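Local atomic coordinates of translation initiation factor eIF-2B (Pyrococcus horikoshii, PDB entry 1VB5), a protein that probably takes part, as a regulatory subunit, in the exchange of GDP for GTP on initiation factor 2, and belongs to the eIF-2B alpha/beta/delta family. Residues P213-A218 / Y258-I263. Sequence-based numbering, arbitrary orientation.
Sequences PFYVAA and YVRGII
R260 lays its CB over one face of the Y215 ring, a CH-pi contact with CB 3.8 Å from the ring centroid. Y215 holds its CG anti to the carbonyl carbon (chi1 -73°), which stands the ring beside R260 and G261. Beyond CB the arginine chain bends twice. Its CG packs on P213 CB at 3.6 Å, and its NE gives a hydrogen bond to a water. That water also accepts from F214 N, bridging the two segments. R260 N itself donates to F214 O.

From here the segments run parallel as neighbouring strands of the central sheet. V216 is gripped through both backbone groups. Its N donates to G261 O in a nearly straight bond (174°), and its O accepts from I263 N at 2.6 Å. A218 N then donates to I263 O at 3.0 Å. Two side-chain layers result. I263 lies on the same face as Y215 and A217, with its CD1 4.1 Å from Y215 CB; L99 and L106 of helix 78-106 cover this face. I263 CG1 sits beside the backbone N (chi1 -50°), 3.7 Å from V216 O. I263 CB is 4.5 Å from A217 CB. V216 points to the other face, where its CG2 meets V259 CG1 at 3.9 Å. A218 CB touches I262 CG2 on that side.

Strand 180-183 bonds to the far edge of 214-217, so this strand is held on both edges in a Rossmann-like sheet. Backbone bonds run along the contact; R260 CB and CG add aliphatic packing at the P213 end, and NE donates to the bridging water.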
ATOM      1  N   PRO B 213     -15.429  -8.863   7.486  1.00 15.32           N
ATOM      2  CA  PRO B 213     -16.415  -7.785   7.359  1.00 17.44           C
ATOM      3  C   PRO B 213     -15.783  -6.407   7.342  1.00 14.85           C
ATOM      4  O   PRO B 213     -15.017  -6.040   8.232  1.00 15.85           O
ATOM      5  CB  PRO B 213     -17.361  -8.017   8.546  1.00 17.99           C
ATOM      6  CG  PRO B 213     -16.602  -8.950   9.460  1.00 30.81           C
ATOM      7  CD  PRO B 213     -15.807  -9.814   8.542  1.00 15.73           C
ATOM      8  N   PHE B 214     -16.124  -5.650   6.308  1.00 15.40           N
ATOM      9  CA  PHE B 214     -15.586  -4.312   6.078  1.00 16.47           C
ATOM     10  C   PHE B 214     -16.637  -3.229   6.339  1.00 19.55           C
ATOM     11  O   PHE B 214     -17.601  -3.102   5.586  1.00 14.70           O
ATOM     12  CB  PHE B 214     -15.112  -4.233   4.621  1.00 14.82           C
ATOM     13  CG  PHE B 214     -14.282  -3.023   4.297  1.00 14.37           C
ATOM     14  CD1 PHE B 214     -12.897  -3.061   4.423  1.00 12.44           C
ATOM     15  CD2 PHE B 214     -14.876  -1.871   3.797  1.00 14.38           C
ATOM     16  CE1 PHE B 214     -12.117  -1.974   4.044  1.00 17.25           C
ATOM     17  CE2 PHE B 214     -14.105  -0.774   3.416  1.00 14.11           C
ATOM     18  CZ  PHE B 214     -12.720  -0.829   3.539  1.00 18.15           C
ATOM     19  N   TYR B 215     -16.442  -2.438   7.392  1.00 21.77           N
ATOM     20  CA  TYR B 215     -17.390  -1.373   7.714  1.00 16.61           C
ATOM     21  C   TYR B 215     -16.805   0.010   7.513  1.00 14.86           C
ATOM     22  O   TYR B 215     -15.612   0.241   7.737  1.00 14.65           O
ATOM     23  CB  TYR B 215     -17.884  -1.494   9.159  1.00 15.24           C
ATOM     24  CG  TYR B 215     -18.858  -2.627   9.394  1.00 13.10           C
ATOM     25  CD1 TYR B 215     -18.410  -3.939   9.593  1.00 14.38           C
ATOM     26  CD2 TYR B 215     -20.233  -2.386   9.415  1.00 13.02           C
ATOM     27  CE1 TYR B 215     -19.319  -4.981   9.812  1.00 13.16           C
ATOM     28  CE2 TYR B 215     -21.145  -3.416   9.628  1.00  9.59           C
ATOM     29  CZ  TYR B 215     -20.687  -4.705   9.830  1.00 14.90           C
ATOM     30  OH  TYR B 215     -21.602  -5.708  10.090  1.00 20.76           O
ATOM     31  N   VAL B 216     -17.664   0.931   7.097  1.00 13.44           N
ATOM     32  CA  VAL B 216     -17.271   2.309   6.865  1.00 17.98           C
ATOM     33  C   VAL B 216     -18.022   3.200   7.851  1.00 20.84           C
ATOM     34  O   VAL B 216     -19.234   3.072   8.006  1.00 19.22           O
ATOM     35  CB  VAL B 216     -17.621   2.744   5.428  1.00 21.71           C
ATOM     36  CG1 VAL B 216     -17.320   4.234   5.242  1.00 23.76           C
ATOM     37  CG2 VAL B 216     -16.837   1.903   4.433  1.00 14.15           C
ATOM     38  N   ALA B 217     -17.298   4.081   8.529  1.00 21.29           N
ATOM     39  CA  ALA B 217     -17.917   4.989   9.491  1.00 18.99           C
ATOM     40  C   ALA B 217     -18.050   6.358   8.845  1.00 19.13           C
ATOM     41  O   ALA B 217     -17.047   6.999   8.525  1.00 16.72           O
ATOM     42  CB  ALA B 217     -17.059   5.086  10.749  1.00 19.81           C
ATOM     43  N   ALA B 218     -19.284   6.806   8.647  1.00 15.32           N
ATOM     44  CA  ALA B 218     -19.506   8.105   8.028  1.00 17.38           C
ATOM     45  C   ALA B 218     -20.763   8.793   8.536  1.00 16.68           C
ATOM     46  O   ALA B 218     -21.865   8.269   8.395  1.00 17.50           O
ATOM     47  CB  ALA B 218     -19.585   7.950   6.516  1.00 17.97           C
ATOM     48  N   TYR B 258     -18.108  -4.174  -1.571  1.00 16.01           N
ATOM     49  CA  TYR B 258     -17.064  -4.631  -0.659  1.00 16.42           C
ATOM     50  C   TYR B 258     -17.313  -4.061   0.742  1.00 21.04           C
ATOM     51  O   TYR B 258     -16.511  -4.260   1.655  1.00 20.34           O
ATOM     52  CB  TYR B 258     -15.691  -4.178  -1.152  1.00 18.51           C
ATOM     53  CG  TYR B 258     -15.344  -4.692  -2.527  1.00 17.86           C
ATOM     54  CD1 TYR B 258     -15.213  -3.817  -3.602  1.00 15.68           C
ATOM     55  CD2 TYR B 258     -15.141  -6.053  -2.752  1.00 16.58           C
ATOM     56  CE1 TYR B 258     -14.884  -4.280  -4.871  1.00 19.98           C
ATOM     57  CE2 TYR B 258     -14.812  -6.530  -4.019  1.00 21.34           C
ATOM     58  CZ  TYR B 258     -14.682  -5.635  -5.072  1.00 22.98           C
ATOM     59  OH  TYR B 258     -14.319  -6.086  -6.318  1.00 29.12           O
ATOM     60  N   VAL B 259     -18.435  -3.362   0.903  1.00 18.85           N
ATOM     61  CA  VAL B 259     -18.797  -2.741   2.177  1.00 14.35           C
ATOM     62  C   VAL B 259     -19.979  -3.441   2.851  1.00 16.67           C
ATOM     63  O   VAL B 259     -21.057  -3.551   2.257  1.00 15.84           O
ATOM     64  CB  VAL B 259     -19.163  -1.251   1.961  1.00 18.03           C
ATOM     65  CG1 VAL B 259     -19.539  -0.597   3.288  1.00 15.18           C
ATOM     66  CG2 VAL B 259     -17.994  -0.512   1.303  1.00 12.25           C
ATOM     67  N   ARG B 260     -19.772  -3.924   4.079  1.00 14.43           N
ATOM     68  CA  ARG B 260     -20.829  -4.587   4.842  1.00 16.16           C
ATOM     69  C   ARG B 260     -21.909  -3.557   5.169  1.00 15.31           C
ATOM     70  O   ARG B 260     -23.099  -3.794   4.976  1.00 18.44           O
ATOM     71  CB  ARG B 260     -20.303  -5.134   6.176  1.00 21.42           C
ATOM     72  CG  ARG B 260     -19.607  -6.488   6.161  1.00 29.41           C
ATOM     73  CD  ARG B 260     -20.531  -7.609   5.745  1.00 20.52           C
ATOM     74  NE  ARG B 260     -20.670  -7.653   4.298  1.00 20.06           N
ATOM     75  CZ  ARG B 260     -21.609  -8.335   3.661  1.00 16.10           C
ATOM     76  NH1 ARG B 260     -22.499  -9.040   4.351  1.00 15.21           N
ATOM     77  NH2 ARG B 260     -21.663  -8.303   2.335  1.00 18.29           N
ATOM     78  N   GLY B 261     -21.477  -2.419   5.699  1.00 19.08           N
ATOM     79  CA  GLY B 261     -22.408  -1.367   6.059  1.00 12.75           C
ATOM     80  C   GLY B 261     -21.700  -0.063   6.350  1.00 12.25           C
ATOM     81  O   GLY B 261     -20.481  -0.033   6.515  1.00 14.28           O
ATOM     82  N   ILE B 262     -22.469   1.020   6.384  1.00 13.47           N
ATOM     83  CA  ILE B 262     -21.945   2.346   6.682  1.00 12.98           C
ATOM     84  C   ILE B 262     -22.536   2.751   8.032  1.00 19.43           C
ATOM     85  O   ILE B 262     -23.763   2.837   8.191  1.00 19.79           O
ATOM     86  CB  ILE B 262     -22.360   3.358   5.605  1.00 14.61           C
ATOM     87  CG1 ILE B 262     -21.865   2.869   4.236  1.00 14.76           C
ATOM     88  CG2 ILE B 262     -21.775   4.739   5.936  1.00 11.91           C
ATOM     89  CD1 ILE B 262     -22.343   3.666   3.054  1.00 13.02           C
ATOM     90  N   ILE B 263     -21.660   2.966   9.006  1.00 15.61           N
ATOM     91  CA  ILE B 263     -22.073   3.333  10.356  1.00 16.34           C
ATOM     92  C   ILE B 263     -22.366   4.819  10.423  1.00 15.47           C
ATOM     93  O   ILE B 263     -21.465   5.640  10.274  1.00 18.40           O
ATOM     94  CB  ILE B 263     -20.969   2.987  11.378  1.00 17.34           C
ATOM     95  CG1 ILE B 263     -20.513   1.538  11.173  1.00 13.15           C
ATOM     96  CG2 ILE B 263     -21.499   3.158  12.802  1.00 18.55           C
ATOM     97  CD1 ILE B 263     -19.301   1.142  11.984  1.00 13.80           C
TER
HETATM   98  O   HOH W   1     -17.579  -6.736   3.832  1.00 19.21           O